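Gamma-hexachlorocyclohexane dehydrochlorinase (Novosphingobium barchaimii LL02, PDB 5KVB) probably catalyses the two successive dehydrochlorinations that convert the pollutant gamma-hexachlorocyclohexane (lindane) through a pentachlorocyclohexene to a tetrachlorocyclohexadiene. Local coordinates at residues A15-I20 and L87-A92. Numbering follows the deposited sequence.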
loop_
_atom_site.group_PDB
_atom_site.type_symbol
_atom_site.label_atom_id
_atom_site.label_comp_id
_atom_site.label_asym_id
_atom_site.label_seq_id
_atom_site.Cartn_x
_atom_site.Cartn_y
_atom_site.Cartn_z
ATOM N N ALA A 15 20.057 3.045 1.226
ATOM C CA ALA A 15 19.892 4.246 0.409
ATOM C C ALA A 15 19.422 3.896 -1.006
ATOM O O ALA A 15 18.549 4.579 -1.569
ATOM C CB ALA A 15 21.200 5.041 0.372
ATOM N N SER A 16 19.949 2.805 -1.554
ATOM C CA SER A 16 19.534 2.343 -2.877
ATOM C C SER A 16 18.069 1.922 -2.885
ATOM O O SER A 16 17.308 2.322 -3.781
ATOM C CB SER A 16 20.414 1.182 -3.358
ATOM O OG SER A 16 21.758 1.618 -3.582
ATOM N N ARG A 17 17.663 1.149 -1.882
ATOM C CA ARG A 17 16.257 0.746 -1.778
ATOM C C ARG A 17 15.337 1.959 -1.692
ATOM O O ARG A 17 14.287 1.976 -2.333
ATOM C CB ARG A 17 16.049 -0.175 -0.561
ATOM C CG ARG A 17 16.657 -1.578 -0.734
ATOM C CD ARG A 17 16.696 -2.378 0.567
ATOM N NE ARG A 17 15.383 -2.522 1.202
ATOM C CZ ARG A 17 14.728 -3.667 1.368
ATOM N NH1 ARG A 17 15.235 -4.808 0.918
ATOM N NH2 ARG A 17 13.553 -3.665 1.998
ATOM N N ALA A 18 15.715 2.981 -0.925
ATOM C CA ALA A 18 14.883 4.179 -0.816
ATOM C C ALA A 18 14.764 4.913 -2.149
ATOM O O ALA A 18 13.675 5.345 -2.540
ATOM C CB ALA A 18 15.438 5.107 0.273
ATOM N N ALA A 19 15.878 5.041 -2.859
ATOM C CA ALA A 19 15.862 5.701 -4.157
ATOM C C ALA A 19 14.949 4.942 -5.125
ATOM O O ALA A 19 14.178 5.557 -5.878
ATOM C CB ALA A 19 17.266 5.810 -4.714
ATOM N N ILE A 20 15.002 3.608 -5.092
ATOM C CA ILE A 20 14.234 2.804 -6.036
ATOM C C ILE A 20 12.746 2.825 -5.664
ATOM O O ILE A 20 11.890 2.939 -6.544
ATOM C CB ILE A 20 14.810 1.380 -6.100
ATOM C CG1 ILE A 20 16.194 1.424 -6.776
ATOM C CG2 ILE A 20 13.865 0.435 -6.844
ATOM C CD1 ILE A 20 17.002 0.144 -6.591
ATOM N N LEU A 87 12.092 -5.842 -3.646
ATOM C CA LEU A 87 13.321 -5.604 -4.408
ATOM C C LEU A 87 14.368 -6.679 -4.144
ATOM O O LEU A 87 14.525 -7.144 -3.007
ATOM C CB LEU A 87 13.906 -4.226 -4.067
ATOM C CG LEU A 87 12.992 -3.009 -4.213
ATOM C CD1 LEU A 87 13.712 -1.719 -3.811
ATOM C CD2 LEU A 87 12.441 -2.915 -5.631
ATOM N N GLU A 88 15.076 -7.070 -5.194
ATOM C CA GLU A 88 16.199 -8.004 -5.072
ATOM C C GLU A 88 17.366 -7.509 -5.900
ATOM O O GLU A 88 17.188 -7.110 -7.053
ATOM C CB GLU A 88 15.797 -9.403 -5.539
ATOM C CG GLU A 88 14.645 -10.022 -4.775
ATOM C CD GLU A 88 15.091 -10.848 -3.583
ATOM O OE1 GLU A 88 16.228 -10.648 -3.102
ATOM O OE2 GLU A 88 14.299 -11.704 -3.133
ATOM N N PHE A 89 18.558 -7.546 -5.316
ATOM C CA PHE A 89 19.756 -7.114 -6.017
ATOM C C PHE A 89 20.301 -8.251 -6.891
ATOM O O PHE A 89 20.736 -9.287 -6.383
ATOM C CB PHE A 89 20.803 -6.619 -5.011
ATOM C CG PHE A 89 20.465 -5.279 -4.399
ATOM C CD1 PHE A 89 19.561 -5.192 -3.355
ATOM C CD2 PHE A 89 21.031 -4.104 -4.884
ATOM C CE1 PHE A 89 19.234 -3.963 -2.796
ATOM C CE2 PHE A 89 20.706 -2.873 -4.328
ATOM C CZ PHE A 89 19.811 -2.801 -3.293
ATOM N N VAL A 90 20.237 -8.064 -8.203
ATOM C CA VAL A 90 20.818 -9.011 -9.156
ATOM C C VAL A 90 22.341 -8.892 -9.097
ATOM O O VAL A 90 23.074 -9.894 -9.145
ATOM C CB VAL A 90 20.297 -8.743 -10.583
ATOM C CG1 VAL A 90 20.967 -9.682 -11.589
ATOM C CG2 VAL A 90 18.780 -8.899 -10.627
ATOM N N SER A 91 22.793 -7.649 -8.969
ATOM C CA SER A 91 24.193 -7.285 -8.772
ATOM C C SER A 91 24.183 -6.002 -7.958
ATOM O O SER A 91 23.113 -5.488 -7.632
ATOM C CB SER A 91 24.901 -7.068 -10.107
ATOM O OG SER A 91 24.442 -5.867 -10.712
ATOM N N ALA A 92 25.352 -5.455 -7.653
ATOM C CA ALA A 92 25.410 -4.209 -6.892
ATOM C C ALA A 92 24.750 -3.048 -7.642
ATOM O O ALA A 92 24.310 -2.086 -7.020
ATOM C CB ALA A 92 26.861 -3.856 -6.553
#
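With CG anti to its carbonyl carbon (chi1 -54°) and CD1 extended, L87 reaches the helix where I20 turns CG2 towards it, that methyl lying anti to the I20 backbone N. The two side chains run alongside each other, pointing opposite ways: I20 CG2 sits 3.7 Å from L87 CD1 and 3.8 Å from L87 CD2, so one methyl touches both tips of the leucine. L87 CD1 also comes within 4.0 Å of R17 O on the helix backbone.

F89 meets the helix one turn earlier. Its ring comes in edge first, and the far rim lies against two neighbouring residues: CZ is 4.0 Å from S16 CB, and CE1 is 4.1 Å from R17 CG. The arginine meets the ring through the start of its aliphatic chain. Further out the chain bends at chi3 (56°), which sets NE; NH1 forms a salt bridge to D22 OD2 of the third subunit. The S16 hydroxyl is likewise engaged away from the ring, hydrogen-bonded to D12 O a turn back in the helix.

This is apolar packing of helix 10-33 against the C-terminal part of strand 75-89, outermost in the sheet of this chain, in the SnoaL-like, NTF2-type fold, away from the probable active-site residues D32 and H80. V95 of strand 94-107 touches I20, L87 and F89 alike, while Y124 and R126 of strand 113-127 lie against I20 and S16.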